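Local coordinates for protein pof8 (Schizosaccharomyces pombe, PDB 6TZN), which binds telomerase RNA ter1 and promotes its assembly with the catalytic subunit trt1 into the telomerase holoenzyme, at residues S30-V35 against A59-K64. Sequence-based numbering, arbitrary orientation.
Sequences SLLSYV and AIIRWK. With NO3 (nitrate ion), chain B.
Leu32 of helix 25-39 packs against Ile61 and Trp63 of strand 58-63, joining helix to sheet in the hydrophobic core of the xRRM, the C-terminal RNA recognition motif of this LARP7-family protein. Residues 30-35 lie within the helix, with Tyr34 N bonded to Ser30 O and Val35 N to Leu31 O. The CB of Leu32 points toward the strand; with CG anti to the carbonyl carbon (chi1 -70°) and CD1 extended (chi2 174°), CD1 becomes the touching methyl. It meets Ile61 tip to tip: CD1 of Leu32 lies 3.7 Å from CD1 of Ile61. The same methyl sits 3.8 Å from Ile61 CG1, with Ile61 CG2 a little farther off at 4.1 Å. More loosely and obliquely, Leu32 CD1 approaches the Trp63 ring at CZ2, 4.3 Å away. No hydrogen bond crosses between helix and strand; the contact is apolar and buried, and Ile16 of strand 13-17 adjoins both Leu32 and Ile61. Helix 66-78 lies beside Val35 through Ala75 and flanks Trp63 through Ala69 and Cys72. The indole is pinned from within the sheet: NE1 is hydrogen-bonded to Thr14 OG1, and Ile61 CG2 rests 3.4 Å above one ring face, offset toward the rim. Between these two buried residues, Arg62 projects from the other side of the strand and binds a nitrate, probably from the crystallisation liquor. The guanidinium grips the ion through NE to O1 and through NH2 to O3 at 3.0 Å, while its NH1 donates to Trp63 O, 2.9 Å away at an N-H...O angle of 159°. An alanine here is likely to leave the nitrate without its two-pronged partner and Trp63 O without the NH1 bond. Nitrate O1 sits at the guanidinium edge, near its plane, 2.9 Å from Arg62 NE.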
# COMPACT_ATOMS: atom_id res chain seq x y z
N SER A 30 0.81 4.64 8.51
CA SER A 30 -0.26 4.48 9.49
C SER A 30 -1.50 3.88 8.86
O SER A 30 -2.17 3.03 9.47
CB SER A 30 -0.59 5.84 10.11
OG SER A 30 0.51 6.32 10.86
N LEU A 31 -1.85 4.32 7.65
CA LEU A 31 -3.02 3.78 6.96
C LEU A 31 -2.84 2.28 6.69
O LEU A 31 -3.74 1.47 6.96
CB LEU A 31 -3.24 4.54 5.66
CG LEU A 31 -4.48 4.20 4.83
CD1 LEU A 31 -4.93 5.43 4.02
CD2 LEU A 31 -4.21 3.03 3.89
N LEU A 32 -1.68 1.90 6.16
CA LEU A 32 -1.42 0.48 5.91
C LEU A 32 -1.52 -0.33 7.19
O LEU A 32 -2.13 -1.40 7.20
CB LEU A 32 -0.05 0.32 5.27
CG LEU A 32 0.10 0.83 3.84
CD1 LEU A 32 1.55 0.74 3.41
CD2 LEU A 32 -0.79 0.06 2.88
N SER A 33 -0.93 0.16 8.28
CA SER A 33 -0.99 -0.56 9.55
C SER A 33 -2.42 -0.68 10.06
O SER A 33 -2.83 -1.74 10.56
CB SER A 33 -0.11 0.13 10.58
OG SER A 33 1.22 0.24 10.10
N TYR A 34 -3.20 0.40 9.95
CA TYR A 34 -4.58 0.39 10.40
C TYR A 34 -5.39 -0.65 9.64
O TYR A 34 -6.12 -1.46 10.23
CB TYR A 34 -5.16 1.80 10.20
CG TYR A 34 -6.57 1.96 10.73
CD1 TYR A 34 -7.67 1.59 9.96
CD2 TYR A 34 -6.79 2.49 11.99
CE1 TYR A 34 -8.95 1.73 10.44
CE2 TYR A 34 -8.07 2.64 12.48
CZ TYR A 34 -9.15 2.26 11.70
OH TYR A 34 -10.42 2.41 12.19
N VAL A 35 -5.27 -0.65 8.31
CA VAL A 35 -6.02 -1.59 7.48
C VAL A 35 -5.55 -3.03 7.72
O VAL A 35 -6.37 -3.95 7.88
CB VAL A 35 -5.89 -1.17 6.00
CG1 VAL A 35 -6.46 -2.22 5.07
CG2 VAL A 35 -6.58 0.17 5.78
N ALA A 59 1.89 4.50 -4.54
CA ALA A 59 3.13 4.19 -3.84
C ALA A 59 3.46 2.73 -4.10
O ALA A 59 2.58 1.92 -4.41
CB ALA A 59 2.99 4.43 -2.33
N ILE A 60 4.73 2.38 -3.95
CA ILE A 60 5.16 0.99 -3.97
C ILE A 60 5.65 0.62 -2.58
O ILE A 60 6.53 1.30 -2.03
CB ILE A 60 6.25 0.72 -5.02
CG1 ILE A 60 5.71 0.99 -6.43
CG2 ILE A 60 6.77 -0.71 -4.88
CD1 ILE A 60 6.71 0.75 -7.53
N ILE A 61 5.07 -0.42 -2.00
CA ILE A 61 5.42 -0.89 -0.66
C ILE A 61 6.30 -2.13 -0.79
O ILE A 61 5.92 -3.10 -1.46
CB ILE A 61 4.17 -1.21 0.17
CG1 ILE A 61 3.08 -0.14 0.00
CG2 ILE A 61 4.56 -1.41 1.64
CD1 ILE A 61 3.52 1.27 0.38
N ARG A 62 7.47 -2.10 -0.15
CA ARG A 62 8.31 -3.28 -0.00
C ARG A 62 8.02 -3.86 1.38
O ARG A 62 8.44 -3.30 2.40
CB ARG A 62 9.79 -2.92 -0.16
CG ARG A 62 10.76 -4.11 -0.27
CD ARG A 62 11.09 -4.73 1.08
NE ARG A 62 12.42 -5.32 1.11
CZ ARG A 62 12.78 -6.39 1.80
NH1 ARG A 62 11.89 -7.08 2.51
NH2 ARG A 62 14.04 -6.79 1.76
N TRP A 63 7.31 -4.99 1.41
CA TRP A 63 6.94 -5.63 2.66
C TRP A 63 8.09 -6.49 3.17
O TRP A 63 8.98 -6.89 2.42
CB TRP A 63 5.69 -6.48 2.45
CG TRP A 63 4.50 -5.62 2.18
CD1 TRP A 63 4.00 -5.25 0.96
CD2 TRP A 63 3.66 -4.99 3.16
NE1 TRP A 63 2.90 -4.44 1.12
CE2 TRP A 63 2.67 -4.26 2.46
CE3 TRP A 63 3.66 -4.97 4.56
CZ2 TRP A 63 1.69 -3.53 3.12
CZ3 TRP A 63 2.68 -4.25 5.21
CH2 TRP A 63 1.70 -3.53 4.49
N LYS A 64 8.05 -6.78 4.47
CA LYS A 64 9.11 -7.59 5.06
C LYS A 64 9.14 -8.99 4.45
O LYS A 64 10.21 -9.54 4.18
CB LYS A 64 8.99 -7.65 6.58
CG LYS A 64 10.20 -8.27 7.27
CD LYS A 64 10.02 -8.30 8.78
CE LYS A 64 11.27 -8.86 9.45
NZ LYS A 64 11.13 -8.89 10.93
N NO3 B . 15.44 -3.60 0.27
O1 NO3 B . 14.25 -3.39 -0.06
O2 NO3 B . 16.25 -2.65 0.31
O3 NO3 B . 15.85 -4.76 0.55